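Local coordinates for protein phosphoribosylaminoimidazole carboxylase, ATPase subunit (Thermotoga maritima, PDB 3AX6) that probably catalyses the ATP-dependent carboxylation of 5-aminoimidazole ribonucleotide to its N5-carboxyamino form in purine biosynthesis and binds ADP in an ATP-grasp fold, at residues Gln76-Lys79 and Lys80-Asn83; Glu321-Ile325 and Glu326-Leu330; Arg356-Glu359 and Lys360-Ala364. All blocks are in the same frame, centred on the assembly; numbering follows the deposited sequence.

Interaction 1 of 3, residues Gln76-Lys79 and Lys80-Asn83; sequences QTLK and KLYN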
ATOM      1  N   GLN A  76     -13.787 -27.597 -11.974  1.00 30.24           N
ATOM      2  CA  GLN A  76     -13.471 -28.908 -12.534  1.00 30.31           C
ATOM      3  C   GLN A  76     -12.308 -28.888 -13.524  1.00 28.98           C
ATOM      4  O   GLN A  76     -11.483 -29.806 -13.528  1.00 27.52           O
ATOM      5  CB  GLN A  76     -14.711 -29.529 -13.183  1.00 32.93           C
ATOM      6  CG  GLN A  76     -15.813 -29.922 -12.188  1.00 37.32           C
ATOM      7  CD  GLN A  76     -15.353 -30.931 -11.136  1.00 39.21           C
ATOM      8  OE1 GLN A  76     -14.909 -32.037 -11.460  1.00 39.78           O
ATOM      9  NE2 GLN A  76     -15.469 -30.552  -9.868  1.00 40.27           N
ATOM     10  N   THR A  77     -12.225 -27.859 -14.361  1.00 27.30           N
ATOM     11  CA  THR A  77     -11.119 -27.792 -15.306  1.00 26.06           C
ATOM     12  C   THR A  77      -9.835 -27.548 -14.513  1.00 25.32           C
ATOM     13  O   THR A  77      -8.767 -28.041 -14.876  1.00 26.42           O
ATOM     14  CB  THR A  77     -11.305 -26.664 -16.355  1.00 26.04           C
ATOM     15  OG1 THR A  77     -10.203 -26.677 -17.270  1.00 26.80           O
ATOM     16  CG2 THR A  77     -11.342 -25.313 -15.690  1.00 28.59           C
ATOM     17  N   LEU A  78      -9.943 -26.798 -13.418  1.00 22.59           N
ATOM     18  CA  LEU A  78      -8.771 -26.521 -12.600  1.00 20.95           C
ATOM     19  C   LEU A  78      -8.279 -27.794 -11.939  1.00 21.72           C
ATOM     20  O   LEU A  78      -7.075 -28.008 -11.812  1.00 22.01           O
ATOM     21  CB  LEU A  78      -9.084 -25.465 -11.540  1.00 15.88           C
ATOM     22  CG  LEU A  78      -9.174 -24.042 -12.093  1.00 17.17           C
ATOM     23  CD1 LEU A  78      -9.684 -23.093 -11.018  1.00 15.96           C
ATOM     24  CD2 LEU A  78      -7.800 -23.607 -12.606  1.00 12.80           C
ATOM     25  N   LYS A  79      -9.215 -28.639 -11.516  1.00 23.56           N
ATOM     26  CA  LYS A  79      -8.864 -29.902 -10.882  1.00 24.42           C
ATOM     27  C   LYS A  79      -8.088 -30.736 -11.892  1.00 23.78           C
ATOM     28  O   LYS A  79      -7.121 -31.412 -11.554  1.00 24.66           O
ATOM     29  CB  LYS A  79     -10.123 -30.655 -10.449  1.00 25.32           C
ATOM     30  CG  LYS A  79      -9.819 -31.949  -9.706  1.00 29.19           C
ATOM     31  CD  LYS A  79     -11.079 -32.776  -9.413  1.00 32.98           C
ATOM     32  CE  LYS A  79     -11.996 -32.112  -8.389  1.00 32.97           C
ATOM     33  NZ  LYS A  79     -12.608 -30.852  -8.896  1.00 34.91           N
ATOM     34  N   LYS A  80      -8.525 -30.682 -13.142  1.00 23.86           N
ATOM     35  CA  LYS A  80      -7.864 -31.418 -14.208  1.00 25.39           C
ATOM     36  C   LYS A  80      -6.401 -30.975 -14.298  1.00 23.17           C
ATOM     37  O   LYS A  80      -5.481 -31.791 -14.203  1.00 21.24           O
ATOM     38  CB  LYS A  80      -8.597 -31.157 -15.532  1.00 29.37           C
ATOM     39  CG  LYS A  80      -7.921 -31.723 -16.773  1.00 34.60           C
ATOM     40  CD  LYS A  80      -8.849 -31.655 -17.985  1.00 38.45           C
ATOM     41  CE  LYS A  80      -8.177 -32.186 -19.252  1.00 40.63           C
ATOM     42  NZ  LYS A  80      -7.051 -31.318 -19.705  1.00 43.41           N
ATOM     43  N   LEU A  81      -6.203 -29.672 -14.462  1.00 21.37           N
ATOM     44  CA  LEU A  81      -4.872 -29.091 -14.568  1.00 20.19           C
ATOM     45  C   LEU A  81      -4.047 -29.342 -13.316  1.00 21.03           C
ATOM     46  O   LEU A  81      -2.840 -29.583 -13.393  1.00 20.47           O
ATOM     47  CB  LEU A  81      -4.988 -27.595 -14.816  1.00 17.97           C
ATOM     48  CG  LEU A  81      -5.674 -27.282 -16.144  1.00 18.98           C
ATOM     49  CD1 LEU A  81      -6.309 -25.909 -16.068  1.00 18.61           C
ATOM     50  CD2 LEU A  81      -4.660 -27.390 -17.292  1.00 17.42           C
ATOM     51  N   TYR A  82      -4.699 -29.288 -12.163  1.00 19.59           N
ATOM     52  CA  TYR A  82      -4.009 -29.518 -10.910  1.00 19.53           C
ATOM     53  C   TYR A  82      -3.489 -30.952 -10.844  1.00 20.32           C
ATOM     54  O   TYR A  82      -2.432 -31.208 -10.271  1.00 21.69           O
ATOM     55  CB  TYR A  82      -4.947 -29.233  -9.738  1.00 18.64           C
ATOM     56  CG  TYR A  82      -4.395 -29.620  -8.388  1.00 19.95           C
ATOM     57  CD1 TYR A  82      -4.577 -30.910  -7.878  1.00 21.23           C
ATOM     58  CD2 TYR A  82      -3.723 -28.689  -7.598  1.00 20.78           C
ATOM     59  CE1 TYR A  82      -4.116 -31.259  -6.610  1.00 18.57           C
ATOM     60  CE2 TYR A  82      -3.256 -29.029  -6.328  1.00 21.66           C
ATOM     61  CZ  TYR A  82      -3.461 -30.315  -5.839  1.00 20.79           C
ATOM     62  OH  TYR A  82      -3.040 -30.636  -4.566  1.00 24.14           O
ATOM     63  N   ASN A  83      -4.229 -31.883 -11.437  1.00 20.23           N
ATOM     64  CA  ASN A  83      -3.819 -33.279 -11.442  1.00 20.08           C
ATOM     65  C   ASN A  83      -2.701 -33.528 -12.443  1.00 21.34           C
ATOM     66  O   ASN A  83      -2.048 -34.567 -12.397  1.00 21.36           O
ATOM     67  CB  ASN A  83      -5.014 -34.176 -11.745  1.00 18.99           C
ATOM     68  CG  ASN A  83      -5.898 -34.379 -10.538  1.00 18.46           C
ATOM     69  OD1 ASN A  83      -7.089 -34.648 -10.664  1.00 19.60           O
ATOM     70  ND2 ASN A  83      -5.313 -34.266  -9.354  1.00 14.96           N
TER
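Leu81 and Thr77, one helical turn apart, run side by side in the same direction, with Leu81 CD1 4.1 Å from Thr77 OG1. Next to them Leu78 CD2 lies 4.4 Å from Leu81 CD1, a loose apolar contact. The backbone makes four consecutive i to i+4 bonds: Leu81 N to Thr77 O is 3.1 Å long, and Tyr82 N to Leu78 O 2.7 Å. On another side Asn83 lies alongside Lys79, its OD1 4.0 Å from Lys79 CG, while Asn83 N donates to Lys79 O at 2.9 Å. This is helix 75-83, the crossover helix of the beta-alpha-beta unit between parallel strands 65-68 and 87-88 in the N-terminal Rossmann-like domain. Leu78 and Leu81 touch Ile88 of the second strand and Ile56 of helix 53-61. The Lys79 chain leaves with CG anti to its own N (chi1 -177°), then bends at both outer torsions and brings NZ back beside the Gln76 amide. Glu96 OE2 takes a salt bridge from Lys79 NZ and a hydrogen bond from Gln76 NE2, while Tyr93 forms a cation-pi contact with Lys79 and binds Asn83 OD1 through its hydroxyl.

Interaction 2 of 3, residues Glu321-Ile325 and Glu326-Leu330; sequences EALAI and EGLSL
Leu328 turns its CG away from its own backbone N (chi1 -179°), which lays the branch against the carbonyl of Ala322 on helix 319-323: CG comes to 3.4 Å from Ala322 O. Ile325 CB meets Leu328 CB at 4.1 Å. A type II beta turn from Ile325 to Leu328 brings these two residues together and reverses the chain between the helix and strand 328-332 of the C-terminal domain. Its closing bond runs from Leu328 N to Ile325 O and is 3.1 Å long. Gly327 takes the third position with positive phi (94°), where a side chain would jam against the carbonyl oxygen of Glu326. Before the turn, Ile325 N donates to Ala322 O at 3.0 Å, so this carbonyl holds the chain ahead of the turn while Leu328 packs against it. Leu323 reaches over from the helix, its CD2 4.3 Å from Leu328 CD1. Within the same chain, Gly327 makes a backbone hydrogen bond with Val350 and Ser329 one with Thr348, which ties the turn and the start of its strand to strand 343-350. The second subunit also touches this stretch: its Arg283 packs on Leu323 and hydrogen-bonds Leu328 O through NH2, and its Lys22 NZ hydrogen-bonds Leu330 O. A water sits between the turn and the strand, 3.0 Å from Ile325 O and 2.6 Å from Leu328 O.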
ATOM      1  N   GLU A 321     -14.679  16.659   5.727  1.00 17.89           N
ATOM      2  CA  GLU A 321     -15.157  16.497   7.087  1.00 17.75           C
ATOM      3  C   GLU A 321     -14.640  15.168   7.625  1.00 17.27           C
ATOM      4  O   GLU A 321     -14.255  15.067   8.785  1.00 18.55           O
ATOM      5  CB  GLU A 321     -16.686  16.511   7.091  1.00 17.71           C
ATOM      6  CG  GLU A 321     -17.341  16.717   8.441  1.00 19.17           C
ATOM      7  CD  GLU A 321     -18.862  16.640   8.353  1.00 18.91           C
ATOM      8  OE1 GLU A 321     -19.406  16.881   7.256  1.00 19.20           O
ATOM      9  OE2 GLU A 321     -19.516  16.353   9.380  1.00 20.33           O
ATOM     10  N   ALA A 322     -14.626  14.154   6.767  1.00 16.99           N
ATOM     11  CA  ALA A 322     -14.161  12.829   7.154  1.00 16.88           C
ATOM     12  C   ALA A 322     -12.659  12.795   7.393  1.00 17.75           C
ATOM     13  O   ALA A 322     -12.203  12.266   8.406  1.00 20.30           O
ATOM     14  CB  ALA A 322     -14.540  11.809   6.090  1.00 15.43           C
ATOM     15  N   LEU A 323     -11.884  13.356   6.469  1.00 16.96           N
ATOM     16  CA  LEU A 323     -10.435  13.354   6.615  1.00 15.83           C
ATOM     17  C   LEU A 323      -9.975  14.219   7.781  1.00 16.93           C
ATOM     18  O   LEU A 323      -8.810  14.172   8.171  1.00 13.15           O
ATOM     19  CB  LEU A 323      -9.758  13.819   5.327  1.00 13.72           C
ATOM     20  CG  LEU A 323      -9.748  12.860   4.132  1.00 15.32           C
ATOM     21  CD1 LEU A 323      -8.973  13.516   2.989  1.00 12.44           C
ATOM     22  CD2 LEU A 323      -9.092  11.522   4.522  1.00 11.00           C
ATOM     23  N   ALA A 324     -10.892  15.009   8.332  1.00 18.69           N
ATOM     24  CA  ALA A 324     -10.569  15.871   9.465  1.00 21.04           C
ATOM     25  C   ALA A 324     -10.452  15.012  10.715  1.00 21.32           C
ATOM     26  O   ALA A 324      -9.938  15.456  11.738  1.00 22.41           O
ATOM     27  CB  ALA A 324     -11.646  16.935   9.659  1.00 21.33           C
ATOM     28  N   ILE A 325     -10.934  13.777  10.621  1.00 21.06           N
ATOM     29  CA  ILE A 325     -10.870  12.846  11.741  1.00 20.48           C
ATOM     30  C   ILE A 325      -9.525  12.111  11.716  1.00 20.05           C
ATOM     31  O   ILE A 325      -9.232  11.362  10.781  1.00 18.87           O
ATOM     32  CB  ILE A 325     -12.022  11.810  11.672  1.00 20.09           C
ATOM     33  CG1 ILE A 325     -13.364  12.536  11.578  1.00 19.82           C
ATOM     34  CG2 ILE A 325     -11.993  10.910  12.904  1.00 18.48           C
ATOM     35  CD1 ILE A 325     -14.579  11.613  11.545  1.00 20.79           C
ATOM     36  N   GLU A 326      -8.713  12.330  12.752  1.00 19.99           N
ATOM     37  CA  GLU A 326      -7.400  11.703  12.850  1.00 20.15           C
ATOM     38  C   GLU A 326      -7.457  10.181  12.838  1.00 19.00           C
ATOM     39  O   GLU A 326      -8.218   9.570  13.582  1.00 19.81           O
ATOM     40  CB  GLU A 326      -6.673  12.166  14.115  1.00 23.07           C
ATOM     41  CG  GLU A 326      -5.300  11.531  14.259  1.00 27.96           C
ATOM     42  CD  GLU A 326      -4.517  12.058  15.439  1.00 32.31           C
ATOM     43  OE1 GLU A 326      -4.995  11.910  16.591  1.00 33.65           O
ATOM     44  OE2 GLU A 326      -3.416  12.614  15.211  1.00 33.61           O
ATOM     45  N   GLY A 327      -6.631   9.574  11.994  1.00 18.56           N
ATOM     46  CA  GLY A 327      -6.601   8.127  11.896  1.00 17.60           C
ATOM     47  C   GLY A 327      -7.492   7.590  10.788  1.00 16.64           C
ATOM     48  O   GLY A 327      -7.415   6.411  10.452  1.00 19.23           O
ATOM     49  N   LEU A 328      -8.338   8.446  10.223  1.00 13.02           N
ATOM     50  CA  LEU A 328      -9.242   8.046   9.143  1.00 15.44           C
ATOM     51  C   LEU A 328      -8.507   8.094   7.803  1.00 15.59           C
ATOM     52  O   LEU A 328      -7.886   9.098   7.467  1.00 16.87           O
ATOM     53  CB  LEU A 328     -10.450   9.002   9.098  1.00 11.87           C
ATOM     54  CG  LEU A 328     -11.662   8.957   8.134  1.00 16.29           C
ATOM     55  CD1 LEU A 328     -11.261   8.526   6.732  1.00 14.06           C
ATOM     56  CD2 LEU A 328     -12.739   8.049   8.681  1.00 14.78           C
ATOM     57  N   SER A 329      -8.559   7.002   7.050  1.00 14.80           N
ATOM     58  CA  SER A 329      -7.945   6.968   5.731  1.00 15.95           C
ATOM     59  C   SER A 329      -8.985   6.366   4.787  1.00 16.29           C
ATOM     60  O   SER A 329      -9.816   5.555   5.202  1.00 16.25           O
ATOM     61  CB  SER A 329      -6.662   6.129   5.730  1.00 17.51           C
ATOM     62  OG  SER A 329      -6.937   4.762   5.956  1.00 20.00           O
ATOM     63  N   LEU A 330      -8.946   6.764   3.523  1.00 15.94           N
ATOM     64  CA  LEU A 330      -9.915   6.281   2.557  1.00 16.26           C
ATOM     65  C   LEU A 330      -9.354   5.381   1.464  1.00 17.19           C
ATOM     66  O   LEU A 330      -8.273   5.624   0.933  1.00 18.16           O
ATOM     67  CB  LEU A 330     -10.619   7.472   1.915  1.00 18.67           C
ATOM     68  CG  LEU A 330     -11.430   7.157   0.662  1.00 20.62           C
ATOM     69  CD1 LEU A 330     -12.563   6.195   1.004  1.00 22.16           C
ATOM     70  CD2 LEU A 330     -11.974   8.452   0.081  1.00 23.11           C
TER
HETATM   71  O   HOH W   1      -7.289  11.466   8.463  1.00  7.25           O

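Interaction 3 of 3, residues Arg356-Glu359 and Lys360-Ala364; sequences RALE and KALRA
Glu359 and Arg363, one turn apart on the exposed side of the helix, meet with carboxylate and guanidinium planes 82° apart. The carboxylate stands over one face of the guanidinium, OE1 making a salt bridge to Arg363 NH1 at 2.6 Å and OE2 lying 3.1 Å above the plane, toward its rim. A bend in the glutamate at chi2 (-84°) swings its carboxylate along the helix toward the arginine, which folds back at chi3 to receive it. Leu358 and Leu362 are turned at a slant to each other, Leu358 CD1 resting 3.8 Å from Leu362 CG. Both pairs are i to i+4 contacts on helix 354-364, which covers the C-terminal domain's part of the large antiparallel sheet: Ala357, Leu358 and Ala361 touch Val300, and Lys360 and Ala361 touch Val349. Four backbone bonds join the same turns, with Lys360 N donating to Arg356 O at 2.9 Å. The buried Lys360 chain is extended beyond CG and lies beside Arg356, pointing the same way, until NZ stands over a guanidinium face, 3.9 Å from Arg356 NH2. Asp351 OD2 draws these two cations together, forming salt bridges with both, and Lys360 NZ also binds Glu326 O. A methionine in place of Lys360 would probably leave Glu326 O without this donor and Asp351 with Arg356 alone of the two cations. Ala364 touches Phe347 of strand 343-350 and Ile325 of the turn.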
ATOM      1  N   ARG A 356     -12.404   4.375  20.581  1.00 22.19           N
ATOM      2  CA  ARG A 356     -12.358   5.683  19.940  1.00 21.99           C
ATOM      3  C   ARG A 356     -12.355   5.443  18.440  1.00 19.73           C
ATOM      4  O   ARG A 356     -12.890   6.234  17.668  1.00 20.56           O
ATOM      5  CB  ARG A 356     -11.092   6.451  20.313  1.00 26.05           C
ATOM      6  CG  ARG A 356     -11.124   7.125  21.663  1.00 32.90           C
ATOM      7  CD  ARG A 356     -10.378   8.448  21.578  1.00 41.31           C
ATOM      8  NE  ARG A 356      -9.065   8.300  20.949  1.00 46.64           N
ATOM      9  CZ  ARG A 356      -8.310   9.318  20.543  1.00 48.92           C
ATOM     10  NH1 ARG A 356      -8.737  10.564  20.698  1.00 50.05           N
ATOM     11  NH2 ARG A 356      -7.126   9.094  19.982  1.00 49.85           N
ATOM     12  N   ALA A 357     -11.732   4.348  18.023  1.00 16.99           N
ATOM     13  CA  ALA A 357     -11.695   4.030  16.606  1.00 15.56           C
ATOM     14  C   ALA A 357     -13.131   3.804  16.144  1.00 14.85           C
ATOM     15  O   ALA A 357     -13.566   4.374  15.144  1.00 12.41           O
ATOM     16  CB  ALA A 357     -10.852   2.784  16.361  1.00 13.41           C
ATOM     17  N   LEU A 358     -13.869   2.985  16.890  1.00 13.51           N
ATOM     18  CA  LEU A 358     -15.256   2.684  16.556  1.00 14.97           C
ATOM     19  C   LEU A 358     -16.123   3.940  16.586  1.00 17.04           C
ATOM     20  O   LEU A 358     -16.997   4.125  15.736  1.00 16.97           O
ATOM     21  CB  LEU A 358     -15.824   1.648  17.528  1.00 12.91           C
ATOM     22  CG  LEU A 358     -17.308   1.300  17.374  1.00 11.97           C
ATOM     23  CD1 LEU A 358     -17.560   0.694  16.000  1.00  8.10           C
ATOM     24  CD2 LEU A 358     -17.718   0.324  18.485  1.00 11.95           C
ATOM     25  N   GLU A 359     -15.875   4.803  17.567  1.00 19.41           N
ATOM     26  CA  GLU A 359     -16.641   6.036  17.698  1.00 20.19           C
ATOM     27  C   GLU A 359     -16.430   6.913  16.475  1.00 18.82           C
ATOM     28  O   GLU A 359     -17.386   7.412  15.880  1.00 17.85           O
ATOM     29  CB  GLU A 359     -16.222   6.796  18.963  1.00 23.55           C
ATOM     30  CG  GLU A 359     -17.033   8.075  19.227  1.00 29.27           C
ATOM     31  CD  GLU A 359     -16.525   9.298  18.461  1.00 31.91           C
ATOM     32  OE1 GLU A 359     -17.297  10.271  18.316  1.00 34.01           O
ATOM     33  OE2 GLU A 359     -15.354   9.301  18.020  1.00 32.96           O
ATOM     34  N   LYS A 360     -15.165   7.093  16.106  1.00 18.51           N
ATOM     35  CA  LYS A 360     -14.819   7.909  14.953  1.00 17.03           C
ATOM     36  C   LYS A 360     -15.404   7.307  13.683  1.00 17.50           C
ATOM     37  O   LYS A 360     -15.997   8.014  12.864  1.00 18.03           O
ATOM     38  CB  LYS A 360     -13.303   8.012  14.815  1.00 17.15           C
ATOM     39  CG  LYS A 360     -12.603   8.768  15.931  1.00 17.79           C
ATOM     40  CD  LYS A 360     -11.102   8.747  15.704  1.00 18.20           C
ATOM     41  CE  LYS A 360     -10.344   9.487  16.788  1.00 20.35           C
ATOM     42  NZ  LYS A 360      -8.883   9.558  16.482  1.00 19.88           N
ATOM     43  N   ALA A 361     -15.248   5.995  13.533  1.00 16.40           N
ATOM     44  CA  ALA A 361     -15.735   5.296  12.352  1.00 17.28           C
ATOM     45  C   ALA A 361     -17.234   5.447  12.145  1.00 18.71           C
ATOM     46  O   ALA A 361     -17.682   5.744  11.036  1.00 19.20           O
ATOM     47  CB  ALA A 361     -15.368   3.826  12.427  1.00 15.91           C
ATOM     48  N   LEU A 362     -18.011   5.234  13.205  1.00 20.63           N
ATOM     49  CA  LEU A 362     -19.466   5.346  13.108  1.00 22.03           C
ATOM     50  C   LEU A 362     -19.898   6.775  12.831  1.00 23.07           C
ATOM     51  O   LEU A 362     -20.903   7.016  12.167  1.00 22.97           O
ATOM     52  CB  LEU A 362     -20.127   4.847  14.392  1.00 20.69           C
ATOM     53  CG  LEU A 362     -19.925   3.361  14.677  1.00 19.48           C
ATOM     54  CD1 LEU A 362     -20.762   2.959  15.889  1.00 17.17           C
ATOM     55  CD2 LEU A 362     -20.331   2.546  13.447  1.00 16.97           C
ATOM     56  N   ARG A 363     -19.126   7.720  13.348  1.00 24.63           N
ATOM     57  CA  ARG A 363     -19.404   9.132  13.157  1.00 25.84           C
ATOM     58  C   ARG A 363     -19.151   9.507  11.695  1.00 25.03           C
ATOM     59  O   ARG A 363     -19.890  10.304  11.108  1.00 23.84           O
ATOM     60  CB  ARG A 363     -18.505   9.951  14.083  1.00 29.41           C
ATOM     61  CG  ARG A 363     -18.747  11.444  14.059  1.00 34.54           C
ATOM     62  CD  ARG A 363     -18.065  12.089  15.250  1.00 37.84           C
ATOM     63  NE  ARG A 363     -16.627  11.860  15.230  1.00 42.74           N
ATOM     64  CZ  ARG A 363     -15.822  12.091  16.261  1.00 46.83           C
ATOM     65  NH1 ARG A 363     -16.321  12.555  17.400  1.00 49.54           N
ATOM     66  NH2 ARG A 363     -14.520  11.857  16.158  1.00 48.39           N
ATOM     67  N   ALA A 364     -18.109   8.919  11.113  1.00 22.58           N
ATOM     68  CA  ALA A 364     -17.753   9.182   9.724  1.00 21.70           C
ATOM     69  C   ALA A 364     -18.615   8.367   8.754  1.00 21.90           C
ATOM     70  O   ALA A 364     -18.765   8.731   7.589  1.00 20.06           O
ATOM     71  CB  ALA A 364     -16.280   8.869   9.501  1.00 19.96           C
TER

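Overall arrangement
Interactions 2 and 3 adjoin in the C-terminal domain, their centres 10 Å apart. The hydrogen bond from Lys360 NZ to Glu326 O, 3.0 Å long, ties the two together, and Ile325 CG2 packs on Lys360 CD at 3.6 Å. Leu328 CD2 also reaches Ala364 CB, at 3.7 Å, so the turn of 325-328 leans on the last turns of helix 354-364. Interaction 1 belongs to the N-terminal domain on the opposite side of the chain's centre: its centre is about 46 Å from each of the others, with nearest atoms about 31 Å from interaction 2. All three lie away from the ADP pocket of the ATP-grasp domain; of the three, interaction 2 alone touches the second subunit.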